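PDB 1M22: peptide amidase from Stenotrophomonas maltophilia, which probably hydrolyses the C-terminal amide group of peptide amides, as a serine hydrolase of the amidase signature family. Local coordinates for residues A[29-34]-A[123-128]; A[48-53]-A[175-180]. All blocks are in the same frame, centred on the assembly; numbering follows the deposited sequence.

From the N terminus, the chain first runs through helix 27-43, which holds residues 29-34. It then turns into residues 48-53, which run into and make up most of the edge strand 51-54 of the mixed sheet. Further on, after helix 58-70, strand 82-86 and helix 112-119, strand 123-128 closes contact 1 against helix 27-43. Residues 175-180, between helix 167-174 and strand 180-185, close contact 2. The segments alternate along the chain, so the two loops cross. Strands 51-54 and 123-128 are antiparallel neighbours, joined by probable hydrogen bonds from Lys-127 N to Glu-53 O and from Ile-52 N to Lys-127 O. Together the contacts tie helices 27-43 and 167-174 to this edge of the sheet.

Contact 1. Residues A[29-34]-A[123-128]; sequences TLTQAY and VVLGKT
Leu-125 lays its two methyl groups against the side of helix 27-43, over one turn. CD2 meets Thr-31 CG2 at 3.6 Å, the tightest approach of the contact. The two side chains pass alongside each other, pointing opposite ways. The other branch, CD1, lies 3.8 Å from Tyr-34 CB. The nearest tyrosine atom is thus CB, the methylene at the root of the side chain. Val-123, two residues earlier on the strand, adds a lighter touch. Its CG1 meets Thr-31 OG1 at 3.9 Å, with the two side chains tip to tip. The first torsion of Thr-31 (chi1 -65°) sets OG1 beside the backbone N and sends CG2 anti to it. The hydroxyl is thus hydrogen-bonded to Ser-27 O, one turn back, and the methyl is left to pack on Leu-125. Helix and strand run nearly parallel here, at 12°, with their axes 10.2 Å apart. This is a helix packed on a face of the large sheet. Pro-82 of the neighbouring strand 82-86 touches both Thr-31 and Leu-125, and Ala-62 of helix 58-70 also packs on Thr-31. All four touching residues are buried. The contact is therefore held by van der Waals packing, mostly of methyl groups, and its one polar side-chain atom at the interface, Thr-31 OG1, is satisfied within its own helix.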
loop_
_atom_site.group_PDB
_atom_site.type_symbol
_atom_site.label_atom_id
_atom_site.label_comp_id
_atom_site.label_asym_id
_atom_site.label_seq_id
_atom_site.Cartn_x
_atom_site.Cartn_y
_atom_site.Cartn_z
ATOM N N THR A 29 9.371 17.005 -18.559
ATOM C CA THR A 29 8.270 17.945 -18.369
ATOM C C THR A 29 7.317 17.412 -17.299
ATOM O O THR A 29 6.920 18.133 -16.382
ATOM C CB THR A 29 7.486 18.161 -19.681
ATOM O OG1 THR A 29 8.360 18.726 -20.670
ATOM C CG2 THR A 29 6.316 19.103 -19.460
ATOM N N LEU A 30 6.956 16.139 -17.422
ATOM C CA LEU A 30 6.049 15.505 -16.470
ATOM C C LEU A 30 6.665 15.483 -15.071
ATOM O O LEU A 30 6.009 15.829 -14.084
ATOM C CB LEU A 30 5.733 14.082 -16.937
ATOM C CG LEU A 30 4.738 13.254 -16.122
ATOM C CD1 LEU A 30 3.414 13.993 -15.987
ATOM C CD2 LEU A 30 4.531 11.915 -16.813
ATOM N N THR A 31 7.932 15.090 -14.998
ATOM C CA THR A 31 8.643 15.023 -13.730
ATOM C C THR A 31 8.728 16.390 -13.054
ATOM O O THR A 31 8.436 16.518 -11.862
ATOM C CB THR A 31 10.061 14.447 -13.935
ATOM O OG1 THR A 31 9.953 13.087 -14.376
ATOM C CG2 THR A 31 10.861 14.493 -12.644
ATOM N N GLN A 32 9.115 17.415 -13.805
ATOM C CA GLN A 32 9.218 18.741 -13.216
ATOM C C GLN A 32 7.850 19.281 -12.807
ATOM O O GLN A 32 7.745 20.046 -11.849
ATOM C CB GLN A 32 9.928 19.699 -14.180
ATOM C CG GLN A 32 11.344 19.240 -14.517
ATOM C CD GLN A 32 12.236 20.356 -15.025
ATOM O OE1 GLN A 32 12.922 21.023 -14.246
ATOM N NE2 GLN A 32 12.231 20.567 -16.332
ATOM N N ALA A 33 6.801 18.877 -13.518
ATOM C CA ALA A 33 5.451 19.320 -13.182
ATOM C C ALA A 33 5.068 18.765 -11.810
ATOM O O ALA A 33 4.509 19.477 -10.980
ATOM C CB ALA A 33 4.460 18.847 -14.230
ATOM N N TYR A 34 5.365 17.491 -11.572
ATOM C CA TYR A 34 5.055 16.895 -10.281
ATOM C C TYR A 34 5.885 17.543 -9.174
ATOM O O TYR A 34 5.373 17.818 -8.088
ATOM C CB TYR A 34 5.313 15.384 -10.303
ATOM C CG TYR A 34 4.241 14.578 -11.002
ATOM C CD1 TYR A 34 2.900 14.684 -10.628
ATOM C CD2 TYR A 34 4.572 13.671 -12.008
ATOM C CE1 TYR A 34 1.914 13.906 -11.237
ATOM C CE2 TYR A 34 3.594 12.887 -12.621
ATOM C CZ TYR A 34 2.270 13.007 -12.231
ATOM O OH TYR A 34 1.303 12.221 -12.819
ATOM N N VAL A 123 10.654 6.640 -13.255
ATOM C CA VAL A 123 11.474 7.692 -12.671
ATOM C C VAL A 123 11.099 7.807 -11.196
ATOM O O VAL A 123 9.928 7.985 -10.865
ATOM C CB VAL A 123 11.202 9.046 -13.363
ATOM C CG1 VAL A 123 11.909 10.176 -12.619
ATOM C CG2 VAL A 123 11.668 8.987 -14.812
ATOM N N VAL A 124 12.080 7.691 -10.309
ATOM C CA VAL A 124 11.801 7.801 -8.883
ATOM C C VAL A 124 11.848 9.269 -8.466
ATOM O O VAL A 124 12.901 9.898 -8.504
ATOM C CB VAL A 124 12.823 6.997 -8.050
ATOM C CG1 VAL A 124 12.522 7.141 -6.563
ATOM C CG2 VAL A 124 12.778 5.531 -8.458
ATOM N N LEU A 125 10.698 9.819 -8.090
ATOM C CA LEU A 125 10.617 11.215 -7.668
ATOM C C LEU A 125 11.142 11.416 -6.254
ATOM O O LEU A 125 11.692 12.471 -5.931
ATOM C CB LEU A 125 9.172 11.712 -7.714
ATOM C CG LEU A 125 8.501 11.982 -9.059
ATOM C CD1 LEU A 125 7.025 12.277 -8.825
ATOM C CD2 LEU A 125 9.175 13.155 -9.757
ATOM N N GLY A 126 10.959 10.406 -5.411
ATOM C CA GLY A 126 11.398 10.503 -4.034
ATOM C C GLY A 126 10.728 9.471 -3.152
ATOM O O GLY A 126 10.163 8.493 -3.648
ATOM N N LYS A 127 10.783 9.705 -1.844
ATOM C CA LYS A 127 10.216 8.803 -0.848
ATOM C C LYS A 127 9.053 9.458 -0.114
ATOM O O LYS A 127 9.044 10.672 0.090
ATOM C CB LYS A 127 11.291 8.414 0.174
ATOM C CG LYS A 127 12.629 7.993 -0.430
ATOM C CD LYS A 127 12.511 6.738 -1.286
ATOM C CE LYS A 127 12.197 5.509 -0.448
ATOM N NZ LYS A 127 13.284 5.180 0.525
ATOM N N THR A 128 8.074 8.654 0.289
ATOM C CA THR A 128 6.915 9.174 1.001
ATOM C C THR A 128 6.920 8.856 2.490
ATOM O O THR A 128 7.444 7.827 2.933
ATOM C CB THR A 128 5.601 8.651 0.394
ATOM O OG1 THR A 128 5.667 7.224 0.266
ATOM C CG2 THR A 128 5.362 9.284 -0.969
#

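Contact 2. Residues A[48-53]-A[175-180]; sequences LRAVIE and ANLASV
Leu-48 packs on Ala-175, just where a Schellman motif ends helix 167-174. Its CD1 branch reaches Ala-175 CB at 3.8 Å. Val-171 of the same helix also touches this leucine. Arg-49 has a positive phi and turns the other way. Ala-50 turns back inward and offers its CB to Leu-177 CD1, 4.2 Å away. Its side chain lies about 11 Å from that of the active-site Lys-86. The backbone N atoms of Ala-50 and Val-51 are hydrogen-bonded to the two carboxylate oxygens of Asp-42, Ala-50 N to OD2 and Val-51 N to OD1, which holds this turn to the end of helix 27-43. Val-51 then starts the edge strand. Ile-52 and Glu-53 follow as a classic beta bulge opposite Lys-127. The contact thus joins the lead-in to the sheet edge with the end of a helix. In that helix end, Asn-176 takes a positive phi, with Asn-176 N hydrogen-bonded to Val-173 O and Leu-177 N hydrogen-bonded to Ala-172 O.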
loop_
_atom_site.group_PDB
_atom_site.type_symbol
_atom_site.label_atom_id
_atom_site.label_comp_id
_atom_site.label_asym_id
_atom_site.label_seq_id
_atom_site.Cartn_x
_atom_site.Cartn_y
_atom_site.Cartn_z
ATOM N N LEU A 48 0.783 19.067 2.978
ATOM C CA LEU A 48 0.374 17.674 3.107
ATOM C C LEU A 48 1.460 16.793 3.712
ATOM O O LEU A 48 1.158 15.786 4.352
ATOM C CB LEU A 48 -0.028 17.126 1.738
ATOM C CG LEU A 48 -1.179 17.844 1.029
ATOM C CD1 LEU A 48 -1.406 17.220 -0.341
ATOM C CD2 LEU A 48 -2.447 17.758 1.868
ATOM N N ARG A 49 2.718 17.177 3.508
ATOM C CA ARG A 49 3.867 16.430 4.011
ATOM C C ARG A 49 3.826 14.952 3.642
ATOM O O ARG A 49 4.153 14.077 4.452
ATOM C CB ARG A 49 4.000 16.589 5.526
ATOM C CG ARG A 49 4.202 18.031 5.962
ATOM C CD ARG A 49 4.985 18.116 7.256
ATOM N NE ARG A 49 6.401 17.835 7.039
ATOM C CZ ARG A 49 7.343 17.978 7.965
ATOM N NH1 ARG A 49 7.024 18.400 9.181
ATOM N NH2 ARG A 49 8.608 17.706 7.673
ATOM N N ALA A 50 3.432 14.674 2.406
ATOM C CA ALA A 50 3.377 13.298 1.928
ATOM C C ALA A 50 4.766 12.819 1.504
ATOM O O ALA A 50 5.070 11.628 1.584
ATOM C CB ALA A 50 2.416 13.194 0.754
ATOM N N VAL A 51 5.604 13.750 1.059
ATOM C CA VAL A 51 6.947 13.430 0.588
ATOM C C VAL A 51 8.002 13.751 1.639
ATOM O O VAL A 51 8.206 14.912 1.996
ATOM C CB VAL A 51 7.251 14.207 -0.710
ATOM C CG1 VAL A 51 8.642 13.873 -1.208
ATOM C CG2 VAL A 51 6.216 13.857 -1.768
ATOM N N ILE A 52 8.680 12.715 2.123
ATOM C CA ILE A 52 9.696 12.876 3.155
ATOM C C ILE A 52 11.076 13.228 2.584
ATOM O O ILE A 52 11.886 13.862 3.262
ATOM C CB ILE A 52 9.749 11.594 4.043
ATOM C CG1 ILE A 52 10.597 11.844 5.290
ATOM C CG2 ILE A 52 10.268 10.411 3.236
ATOM C CD1 ILE A 52 10.532 10.714 6.307
ATOM N N GLU A 53 11.344 12.834 1.342
ATOM C CA GLU A 53 12.625 13.155 0.712
ATOM C C GLU A 53 12.525 13.099 -0.801
ATOM O O GLU A 53 11.958 12.162 -1.362
ATOM C CB GLU A 53 13.734 12.194 1.175
ATOM C CG GLU A 53 15.137 12.638 0.733
ATOM C CD GLU A 53 16.241 11.641 1.070
ATOM O OE1 GLU A 53 15.998 10.699 1.850
ATOM O OE2 GLU A 53 17.366 11.813 0.553
ATOM N N ALA A 175 -3.464 13.360 -4.376
ATOM C CA ALA A 175 -3.200 14.772 -4.649
ATOM C C ALA A 175 -2.455 15.000 -5.956
ATOM O O ALA A 175 -2.032 16.115 -6.242
ATOM C CB ALA A 175 -2.410 15.379 -3.490
ATOM N N ASN A 176 -2.297 13.947 -6.747
ATOM C CA ASN A 176 -1.597 14.037 -8.024
ATOM C C ASN A 176 -0.172 14.587 -7.909
ATOM O O ASN A 176 0.259 15.421 -8.715
ATOM C CB ASN A 176 -2.414 14.863 -9.030
ATOM C CG ASN A 176 -3.641 14.117 -9.536
ATOM O OD1 ASN A 176 -4.758 14.326 -9.056
ATOM N ND2 ASN A 176 -3.435 13.235 -10.503
ATOM N N LEU A 177 0.561 14.099 -6.910
ATOM C CA LEU A 177 1.948 14.499 -6.700
ATOM C C LEU A 177 2.891 13.573 -7.472
ATOM O O LEU A 177 4.096 13.798 -7.518
ATOM C CB LEU A 177 2.305 14.462 -5.213
ATOM C CG LEU A 177 1.470 15.331 -4.272
ATOM C CD1 LEU A 177 2.077 15.272 -2.880
ATOM C CD2 LEU A 177 1.430 16.771 -4.766
ATOM N N ALA A 178 2.326 12.518 -8.052
ATOM C CA ALA A 178 3.076 11.557 -8.855
ATOM C C ALA A 178 2.060 10.744 -9.644
ATOM O O ALA A 178 0.862 10.824 -9.383
ATOM C CB ALA A 178 3.904 10.638 -7.964
ATOM N N SER A 179 2.533 9.971 -10.613
ATOM C CA SER A 179 1.636 9.144 -11.413
ATOM C C SER A 179 1.086 8.005 -10.566
ATOM O O SER A 179 -0.124 7.786 -10.520
ATOM C CB SER A 179 2.380 8.569 -12.618
ATOM O OG SER A 179 1.604 7.578 -13.266
ATOM N N VAL A 180 1.991 7.292 -9.902
ATOM C CA VAL A 180 1.643 6.161 -9.048
ATOM C C VAL A 180 2.625 6.106 -7.880
ATOM O O VAL A 180 3.601 6.859 -7.842
ATOM C CB VAL A 180 1.729 4.828 -9.828
ATOM C CG1 VAL A 180 0.682 4.799 -10.931
ATOM C CG2 VAL A 180 3.123 4.660 -10.423
#